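Protein YPL144W (PDB 2Z5B) acts as a chaperone of 20S proteasome assembly in yeast, forming a heterodimer with IRC25 that binds proteasome precursors and promotes alpha-ring formation. Local coordinates at residues P22-A28 against S42-K48; S36-S42 against F111-Y116. Residue numbers count along the deposited sequence, not the author numbering.

Interaction 1 (P22-A28 against S42-K48); sequences PTLDVIA and SLVVGFK
Lys48, Asp25 and Phe47 have the largest areas buried where 22-28 runs antiparallel to 42-48. Both backbones are extended, and the axes of strands 24-28 and 42-47 approach to 4.5 Å at 165°. The register pairs Leu24 with Phe47, Asp25 with Gly46, Val26 with Val45, Ile27 with Val44 and Ala28 with Leu43. Asp25-Gly46 and Ile27-Val44 are the hydrogen-bonded pairs: Asp25 N to Gly46 O is 2.8 Å and Gly46 N to Asp25 O 3.1 Å, then Ile27 N to Val44 O 2.9 Å and Val44 N to Ile27 O 2.7 Å. Lys48 N extends the series to Thr23 O at 3.0 Å. The Lys48 side chain leaves its backbone with chi1 and chi2 both t, then bends through two m torsions to lie across the other strand, where NZ donates to Leu24 O at 2.9 Å and forms a salt bridge with Asp25 OD1 at 3.4 Å. The Phe47 ring (chi1 m) swings past the end of the pairing, with CE1 3.5 Å from Pro22 CG and CD1 3.7 Å from Leu24 CD2. On the face shared by Val26, Val45, Ala28 and Leu43, Val26 CG1 meets Leu43 CD1 at 3.4 Å. Helix 134-149 packs on Val26 and Val45 and also touches Leu24 and Phe47. Ile27 and Val44 share Asp25's face, their CB atoms 4.2 Å apart, and meet Met1 and Phe34 of the YLR021W chain respectively. Helix on one face and partner subunit on the other, this is an antiparallel beta hairpin within the mixed, mostly antiparallel sheet of this proteasome-assembly chaperone.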
ATOM      1  N   PRO A  22      17.030  -4.541 -17.739  1.00 40.09           N
ATOM      2  CA  PRO A  22      15.780  -5.223 -17.476  1.00 39.06           C
ATOM      3  C   PRO A  22      14.581  -4.338 -17.796  1.00 37.51           C
ATOM      4  O   PRO A  22      14.633  -3.116 -17.638  1.00 37.21           O
ATOM      5  CB  PRO A  22      15.857  -5.510 -15.982  1.00 39.27           C
ATOM      6  CG  PRO A  22      16.674  -4.393 -15.442  1.00 40.08           C
ATOM      7  CD  PRO A  22      17.717  -4.164 -16.488  1.00 40.50           C
ATOM      8  N   THR A  23      13.528  -4.975 -18.278  1.00 35.55           N
ATOM      9  CA  THR A  23      12.254  -4.343 -18.478  1.00 34.30           C
ATOM     10  C   THR A  23      11.592  -4.189 -17.111  1.00 32.55           C
ATOM     11  O   THR A  23      11.681  -5.083 -16.280  1.00 31.58           O
ATOM     12  CB  THR A  23      11.387  -5.228 -19.359  1.00 34.64           C
ATOM     13  OG1 THR A  23      12.064  -5.443 -20.597  1.00 37.42           O
ATOM     14  CG2 THR A  23      10.052  -4.567 -19.619  1.00 34.72           C
ATOM     15  N   LEU A  24      10.961  -3.045 -16.869  1.00 31.06           N
ATOM     16  CA  LEU A  24      10.365  -2.808 -15.546  1.00 30.33           C
ATOM     17  C   LEU A  24       8.852  -2.799 -15.638  1.00 29.89           C
ATOM     18  O   LEU A  24       8.284  -2.385 -16.648  1.00 30.65           O
ATOM     19  CB  LEU A  24      10.865  -1.481 -14.941  1.00 30.13           C
ATOM     20  CG  LEU A  24      12.382  -1.270 -14.881  1.00 30.59           C
ATOM     21  CD1 LEU A  24      12.715   0.175 -14.645  1.00 30.59           C
ATOM     22  CD2 LEU A  24      13.027  -2.165 -13.837  1.00 31.73           C
ATOM     23  N   ASP A  25       8.226  -3.263 -14.567  1.00 29.69           N
ATOM     24  CA  ASP A  25       6.783  -3.314 -14.401  1.00 29.49           C
ATOM     25  C   ASP A  25       6.401  -2.329 -13.293  1.00 28.91           C
ATOM     26  O   ASP A  25       6.949  -2.396 -12.199  1.00 27.22           O
ATOM     27  CB  ASP A  25       6.421  -4.729 -13.973  1.00 30.42           C
ATOM     28  CG  ASP A  25       4.957  -5.042 -14.156  1.00 33.89           C
ATOM     29  OD1 ASP A  25       4.287  -4.320 -14.910  1.00 36.73           O
ATOM     30  OD2 ASP A  25       4.488  -6.022 -13.542  1.00 38.31           O
ATOM     31  N   VAL A  26       5.459  -1.436 -13.595  1.00 28.26           N
ATOM     32  CA  VAL A  26       5.106  -0.329 -12.719  1.00 27.77           C
ATOM     33  C   VAL A  26       3.582  -0.248 -12.505  1.00 27.18           C
ATOM     34  O   VAL A  26       2.801  -0.395 -13.454  1.00 25.76           O
ATOM     35  CB  VAL A  26       5.627   1.013 -13.313  1.00 28.03           C
ATOM     36  CG1 VAL A  26       5.065   2.213 -12.557  1.00 29.03           C
ATOM     37  CG2 VAL A  26       7.183   1.060 -13.341  1.00 26.59           C
ATOM     38  N   ILE A  27       3.184  -0.062 -11.245  1.00 26.06           N
ATOM     39  CA  ILE A  27       1.863   0.480 -10.906  1.00 25.78           C
ATOM     40  C   ILE A  27       2.116   1.752 -10.090  1.00 26.07           C
ATOM     41  O   ILE A  27       2.800   1.703  -9.072  1.00 26.79           O
ATOM     42  CB  ILE A  27       1.047  -0.524 -10.047  1.00 26.07           C
ATOM     43  CG1 ILE A  27       0.715  -1.784 -10.864  1.00 25.64           C
ATOM     44  CG2 ILE A  27      -0.237   0.136  -9.446  1.00 26.71           C
ATOM     45  CD1 ILE A  27       0.424  -2.971  -9.992  1.00 29.06           C
ATOM     46  N   ALA A  28       1.568   2.885 -10.529  1.00 25.56           N
ATOM     47  CA  ALA A  28       1.783   4.164  -9.854  1.00 25.94           C
ATOM     48  C   ALA A  28       0.438   4.778  -9.509  1.00 26.76           C
ATOM     49  O   ALA A  28      -0.445   4.848 -10.376  1.00 27.05           O
ATOM     50  CB  ALA A  28       2.573   5.124 -10.764  1.00 25.29           C
ATOM     51  N   SER A  42       2.326   6.853  -4.792  1.00 27.39           N
ATOM     52  CA  SER A  42       2.669   5.476  -4.449  1.00 26.50           C
ATOM     53  C   SER A  42       3.205   4.812  -5.705  1.00 26.68           C
ATOM     54  O   SER A  42       2.589   4.909  -6.773  1.00 27.36           O
ATOM     55  CB  SER A  42       1.440   4.697  -3.987  1.00 26.22           C
ATOM     56  OG  SER A  42       0.937   5.216  -2.778  1.00 26.59           O
ATOM     57  N   LEU A  43       4.343   4.149  -5.592  1.00 25.55           N
ATOM     58  CA  LEU A  43       4.925   3.453  -6.734  1.00 25.41           C
ATOM     59  C   LEU A  43       5.179   2.020  -6.367  1.00 24.97           C
ATOM     60  O   LEU A  43       5.778   1.735  -5.320  1.00 25.16           O
ATOM     61  CB  LEU A  43       6.222   4.131  -7.210  1.00 24.67           C
ATOM     62  CG  LEU A  43       7.024   3.391  -8.293  1.00 25.60           C
ATOM     63  CD1 LEU A  43       6.245   3.365  -9.599  1.00 27.65           C
ATOM     64  CD2 LEU A  43       8.368   4.037  -8.524  1.00 26.90           C
ATOM     65  N   VAL A  44       4.664   1.110  -7.190  1.00 24.77           N
ATOM     66  CA  VAL A  44       5.073  -0.296  -7.107  1.00 24.87           C
ATOM     67  C   VAL A  44       5.939  -0.551  -8.345  1.00 25.05           C
ATOM     68  O   VAL A  44       5.524  -0.252  -9.481  1.00 25.66           O
ATOM     69  CB  VAL A  44       3.871  -1.269  -7.061  1.00 25.54           C
ATOM     70  CG1 VAL A  44       4.355  -2.714  -6.903  1.00 23.97           C
ATOM     71  CG2 VAL A  44       2.925  -0.889  -5.911  1.00 25.74           C
ATOM     72  N   VAL A  45       7.157  -1.043  -8.127  1.00 24.90           N
ATOM     73  CA  VAL A  45       8.103  -1.241  -9.237  1.00 26.63           C
ATOM     74  C   VAL A  45       8.875  -2.556  -9.080  1.00 26.94           C
ATOM     75  O   VAL A  45       9.187  -2.966  -7.977  1.00 27.32           O
ATOM     76  CB  VAL A  45       9.034  -0.005  -9.470  1.00 26.19           C
ATOM     77  CG1 VAL A  45       9.877   0.324  -8.231  1.00 28.50           C
ATOM     78  CG2 VAL A  45       9.946  -0.205 -10.732  1.00 26.38           C
ATOM     79  N   GLY A  46       9.114  -3.233 -10.197  1.00 28.34           N
ATOM     80  CA  GLY A  46       9.854  -4.491 -10.194  1.00 28.92           C
ATOM     81  C   GLY A  46      10.273  -4.841 -11.602  1.00 29.82           C
ATOM     82  O   GLY A  46       9.952  -4.121 -12.546  1.00 28.93           O
ATOM     83  N   PHE A  47      10.985  -5.956 -11.740  1.00 31.09           N
ATOM     84  CA  PHE A  47      11.297  -6.474 -13.057  1.00 32.74           C
ATOM     85  C   PHE A  47      10.056  -7.131 -13.639  1.00 34.45           C
ATOM     86  O   PHE A  47       9.137  -7.499 -12.910  1.00 34.80           O
ATOM     87  CB  PHE A  47      12.480  -7.447 -12.992  1.00 33.00           C
ATOM     88  CG  PHE A  47      13.742  -6.834 -12.437  1.00 32.65           C
ATOM     89  CD1 PHE A  47      14.150  -5.568 -12.836  1.00 33.81           C
ATOM     90  CD2 PHE A  47      14.534  -7.539 -11.540  1.00 34.83           C
ATOM     91  CE1 PHE A  47      15.318  -4.996 -12.322  1.00 32.77           C
ATOM     92  CE2 PHE A  47      15.700  -6.984 -11.033  1.00 33.25           C
ATOM     93  CZ  PHE A  47      16.087  -5.703 -11.430  1.00 33.69           C
ATOM     94  N   LYS A  48      10.010  -7.235 -14.958  1.00 36.11           N
ATOM     95  CA  LYS A  48       8.902  -7.894 -15.620  1.00 38.13           C
ATOM     96  C   LYS A  48       9.376  -9.188 -16.274  1.00 39.17           C
ATOM     97  O   LYS A  48      10.460  -9.242 -16.849  1.00 38.70           O
ATOM     98  CB  LYS A  48       8.319  -6.985 -16.691  1.00 38.09           C
ATOM     99  CG  LYS A  48       7.000  -7.493 -17.268  1.00 40.92           C
ATOM    100  CD  LYS A  48       6.653  -6.852 -18.592  1.00 45.79           C
ATOM    101  CE  LYS A  48       7.021  -5.401 -18.623  1.00 48.63           C
ATOM    102  NZ  LYS A  48       6.660  -4.666 -17.378  1.00 52.48           N
TER

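Interaction 2 (S36-S42 against F111-Y116)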
ATOM      1  N   SER A  36       3.045  20.876  -6.327  1.00 60.25           N
ATOM      2  CA  SER A  36       3.766  20.188  -5.260  1.00 59.19           C
ATOM      3  C   SER A  36       3.017  20.290  -3.930  1.00 58.14           C
ATOM      4  O   SER A  36       3.032  21.353  -3.289  1.00 58.45           O
ATOM      5  CB  SER A  36       5.171  20.783  -5.137  1.00 59.60           C
ATOM      6  OG  SER A  36       5.875  20.704  -6.367  1.00 59.96           O
ATOM      7  N   LYS A  37       2.363  19.199  -3.512  1.00 56.55           N
ATOM      8  CA  LYS A  37       1.483  19.243  -2.327  1.00 54.33           C
ATOM      9  C   LYS A  37       1.170  17.952  -1.541  1.00 52.46           C
ATOM     10  O   LYS A  37       2.061  17.164  -1.227  1.00 52.67           O
ATOM     11  CB  LYS A  37       0.178  19.988  -2.644  1.00 54.68           C
ATOM     12  CG  LYS A  37       0.047  21.345  -1.942  1.00 55.56           C
ATOM     13  CD  LYS A  37      -0.004  21.171  -0.428  1.00 57.11           C
ATOM     14  CE  LYS A  37      -0.516  22.411   0.274  1.00 58.45           C
ATOM     15  NZ  LYS A  37      -0.883  22.104   1.686  1.00 57.64           N
ATOM     16  N   LYS A  38      -0.112  17.777  -1.220  1.00 49.74           N
ATOM     17  CA  LYS A  38      -0.562  16.912  -0.133  1.00 46.93           C
ATOM     18  C   LYS A  38      -0.830  15.453  -0.513  1.00 44.67           C
ATOM     19  O   LYS A  38      -0.759  14.566   0.338  1.00 44.45           O
ATOM     20  CB  LYS A  38      -1.833  17.505   0.479  1.00 47.73           C
ATOM     21  CG  LYS A  38      -1.981  17.236   1.970  1.00 48.68           C
ATOM     22  CD  LYS A  38      -2.993  18.183   2.619  1.00 49.88           C
ATOM     23  CE  LYS A  38      -2.549  18.582   4.039  1.00 50.65           C
ATOM     24  NZ  LYS A  38      -1.974  17.445   4.831  1.00 50.76           N
ATOM     25  N   ILE A  39      -1.165  15.217  -1.776  1.00 40.88           N
ATOM     26  CA  ILE A  39      -1.486  13.875  -2.242  1.00 38.62           C
ATOM     27  C   ILE A  39      -0.186  13.111  -2.523  1.00 36.28           C
ATOM     28  O   ILE A  39       0.625  13.563  -3.324  1.00 35.81           O
ATOM     29  CB  ILE A  39      -2.404  13.911  -3.488  1.00 38.57           C
ATOM     30  CG1 ILE A  39      -3.784  14.479  -3.110  1.00 38.44           C
ATOM     31  CG2 ILE A  39      -2.525  12.514  -4.116  1.00 37.62           C
ATOM     32  CD1 ILE A  39      -4.680  14.811  -4.294  1.00 38.77           C
ATOM     33  N   PRO A  40       0.017  11.970  -1.839  1.00 34.43           N
ATOM     34  CA  PRO A  40       1.233  11.172  -2.004  1.00 33.00           C
ATOM     35  C   PRO A  40       1.298  10.431  -3.322  1.00 31.57           C
ATOM     36  O   PRO A  40       0.270  10.078  -3.882  1.00 30.71           O
ATOM     37  CB  PRO A  40       1.149  10.142  -0.868  1.00 32.74           C
ATOM     38  CG  PRO A  40       0.025  10.594   0.007  1.00 34.62           C
ATOM     39  CD  PRO A  40      -0.886  11.380  -0.837  1.00 34.06           C
ATOM     40  N   ILE A  41       2.517  10.182  -3.799  1.00 30.46           N
ATOM     41  CA  ILE A  41       2.729   9.245  -4.900  1.00 29.24           C
ATOM     42  C   ILE A  41       2.953   7.893  -4.243  1.00 28.11           C
ATOM     43  O   ILE A  41       3.638   7.800  -3.222  1.00 27.35           O
ATOM     44  CB  ILE A  41       3.968   9.638  -5.742  1.00 29.42           C
ATOM     45  CG1 ILE A  41       3.674  10.881  -6.580  1.00 29.72           C
ATOM     46  CG2 ILE A  41       4.418   8.508  -6.669  1.00 29.98           C
ATOM     47  CD1 ILE A  41       4.922  11.560  -7.085  1.00 30.49           C
ATOM     48  N   SER A  42       2.326   6.853  -4.792  1.00 27.39           N
ATOM     49  CA  SER A  42       2.669   5.476  -4.449  1.00 26.50           C
ATOM     50  C   SER A  42       3.205   4.812  -5.705  1.00 26.68           C
ATOM     51  O   SER A  42       2.589   4.909  -6.773  1.00 27.36           O
ATOM     52  CB  SER A  42       1.440   4.697  -3.987  1.00 26.22           C
ATOM     53  OG  SER A  42       0.937   5.216  -2.778  1.00 26.59           O
ATOM     54  N   PHE A 111       9.446  15.834  -6.691  1.00 38.32           N
ATOM     55  CA  PHE A 111       8.087  16.306  -6.891  1.00 38.40           C
ATOM     56  C   PHE A 111       7.495  17.022  -5.695  1.00 38.41           C
ATOM     57  O   PHE A 111       6.348  17.457  -5.743  1.00 38.89           O
ATOM     58  CB  PHE A 111       7.202  15.160  -7.387  1.00 37.89           C
ATOM     59  CG  PHE A 111       7.684  14.569  -8.677  1.00 37.57           C
ATOM     60  CD1 PHE A 111       7.552  15.280  -9.878  1.00 37.14           C
ATOM     61  CD2 PHE A 111       8.302  13.327  -8.696  1.00 37.29           C
ATOM     62  CE1 PHE A 111       8.015  14.749 -11.067  1.00 37.05           C
ATOM     63  CE2 PHE A 111       8.769  12.790  -9.879  1.00 36.82           C
ATOM     64  CZ  PHE A 111       8.621  13.498 -11.070  1.00 37.38           C
ATOM     65  N   ASN A 112       8.302  17.152  -4.643  1.00 38.50           N
ATOM     66  CA  ASN A 112       7.937  17.870  -3.431  1.00 38.85           C
ATOM     67  C   ASN A 112       6.615  17.374  -2.842  1.00 38.16           C
ATOM     68  O   ASN A 112       5.721  18.162  -2.531  1.00 38.22           O
ATOM     69  CB  ASN A 112       7.938  19.389  -3.686  1.00 39.33           C
ATOM     70  CG  ASN A 112       7.817  20.215  -2.401  1.00 41.46           C
ATOM     71  OD1 ASN A 112       7.433  21.386  -2.443  1.00 44.02           O
ATOM     72  ND2 ASN A 112       8.144  19.617  -1.270  1.00 40.94           N
ATOM     73  N   ARG A 113       6.505  16.053  -2.700  1.00 36.66           N
ATOM     74  CA  ARG A 113       5.323  15.434  -2.101  1.00 35.76           C
ATOM     75  C   ARG A 113       5.694  14.124  -1.411  1.00 33.81           C
ATOM     76  O   ARG A 113       6.762  13.578  -1.678  1.00 33.87           O
ATOM     77  CB  ARG A 113       4.266  15.180  -3.175  1.00 36.17           C
ATOM     78  CG  ARG A 113       4.681  14.208  -4.259  1.00 39.03           C
ATOM     79  CD  ARG A 113       3.835  14.421  -5.486  1.00 42.45           C
ATOM     80  NE  ARG A 113       2.474  14.711  -5.086  1.00 44.84           N
ATOM     81  CZ  ARG A 113       1.789  15.787  -5.459  1.00 44.88           C
ATOM     82  NH1 ARG A 113       0.558  15.951  -5.008  1.00 43.45           N
ATOM     83  NH2 ARG A 113       2.313  16.668  -6.295  1.00 44.57           N
ATOM     84  N   PRO A 114       4.813  13.611  -0.531  1.00 32.43           N
ATOM     85  CA  PRO A 114       5.165  12.342   0.090  1.00 30.87           C
ATOM     86  C   PRO A 114       5.140  11.236  -0.978  1.00 29.83           C
ATOM     87  O   PRO A 114       4.486  11.405  -2.020  1.00 27.94           O
ATOM     88  CB  PRO A 114       4.069  12.130   1.142  1.00 31.18           C
ATOM     89  CG  PRO A 114       3.307  13.454   1.224  1.00 32.30           C
ATOM     90  CD  PRO A 114       3.491  14.106  -0.098  1.00 31.96           C
ATOM     91  N   CYS A 115       5.886  10.158  -0.725  1.00 28.27           N
ATOM     92  CA  CYS A 115       6.018   9.046  -1.663  1.00 27.88           C
ATOM     93  C   CYS A 115       6.107   7.742  -0.892  1.00 26.31           C
ATOM     94  O   CYS A 115       6.841   7.658   0.102  1.00 25.72           O
ATOM     95  CB  CYS A 115       7.304   9.194  -2.518  1.00 27.47           C
ATOM     96  SG  CYS A 115       7.470   7.955  -3.851  1.00 31.72           S
ATOM     97  N   TYR A 116       5.367   6.742  -1.367  1.00 25.15           N
ATOM     98  CA  TYR A 116       5.428   5.389  -0.878  1.00 25.33           C
ATOM     99  C   TYR A 116       5.977   4.565  -2.034  1.00 25.55           C
ATOM    100  O   TYR A 116       5.464   4.643  -3.155  1.00 25.12           O
ATOM    101  CB  TYR A 116       4.038   4.864  -0.518  1.00 25.69           C
ATOM    102  CG  TYR A 116       3.378   5.557   0.651  1.00 26.86           C
ATOM    103  CD1 TYR A 116       2.773   6.810   0.499  1.00 27.76           C
ATOM    104  CD2 TYR A 116       3.330   4.945   1.903  1.00 27.43           C
ATOM    105  CE1 TYR A 116       2.153   7.438   1.565  1.00 28.02           C
ATOM    106  CE2 TYR A 116       2.694   5.565   2.974  1.00 29.02           C
ATOM    107  CZ  TYR A 116       2.122   6.811   2.789  1.00 28.21           C
ATOM    108  OH  TYR A 116       1.512   7.450   3.833  1.00 29.30           O
TER
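This is the start of a parallel strand pairing: the loop leading into strand 41-47 is tied to the turn that brings the chain from helix 94-111 into strand 115-121. Ile41 pairs with Cys115 and Ser42 with Tyr116, their CA atoms 4.6 and 4.5 Å apart. As expected for parallel strands, Ile41 bonds to the two residues flanking its partner, Ile41 N to Pro114 O at 2.9 Å and Tyr116 N to Ile41 O at 2.7 Å. Close CA-H...O contacts accompany them, Cys115 CA to Ile41 O at 3.1 Å and Ser42 CA to Tyr116 O at 3.2 Å.

Before the strands begin, Arg113 takes over from the backbone pairing. Its NE and NH1 both donate to Ile39 O, at 2.8 and 2.9 Å, while NH2 is bonded to the carbonyl of Arg35, so the guanidinium fastens the loop at two points. Its aliphatic part lies against Ile41, CD being 3.5 Å from Ile41 CD1. Asn112, with positive phi, turns the chain out of the helix; Ser36 CB reaches its CB at 3.4 Å, and Ser36 OG makes a weak hydrogen bond to Phe111 O at 3.3 Å. Pro40 CB packs on Tyr116 CE1 at 3.8 Å and Pro114 CB at 4.1 Å.

Ile41 CD1, 4.1 Å from Phe111 CD2, points with that ring towards helix 134-149, where both touch Leu149. Pro40 and Ser42 meet the YLR021W chain, whose Arg43 is bonded to Pro40 O and whose Gln41 is bonded to Ser42 OG. Strand 24-31 flanks the pairing beside Ser42, and strand 58-67 beside Cys115.

Strand 41-47 carries both contacts: its first residues pair with 115-116 in interaction 2, and the rest of it with 24-28 in interaction 1. The two share Ser42, and Leu43 N lies 2.7 Å from Tyr116 O, a probable hydrogen bond that carries the parallel pairing of interaction 2 on into interaction 1. Their centres are 18 Å apart, on opposite sides of the chain's centre. Strand 41-47 is thus antiparallel to one neighbour and parallel to the other, which makes the sheet mixed. Helix 134-149 packs against both contacts, and the YLR021W chain touches both, reaching Val44 in one and Pro40 in the other.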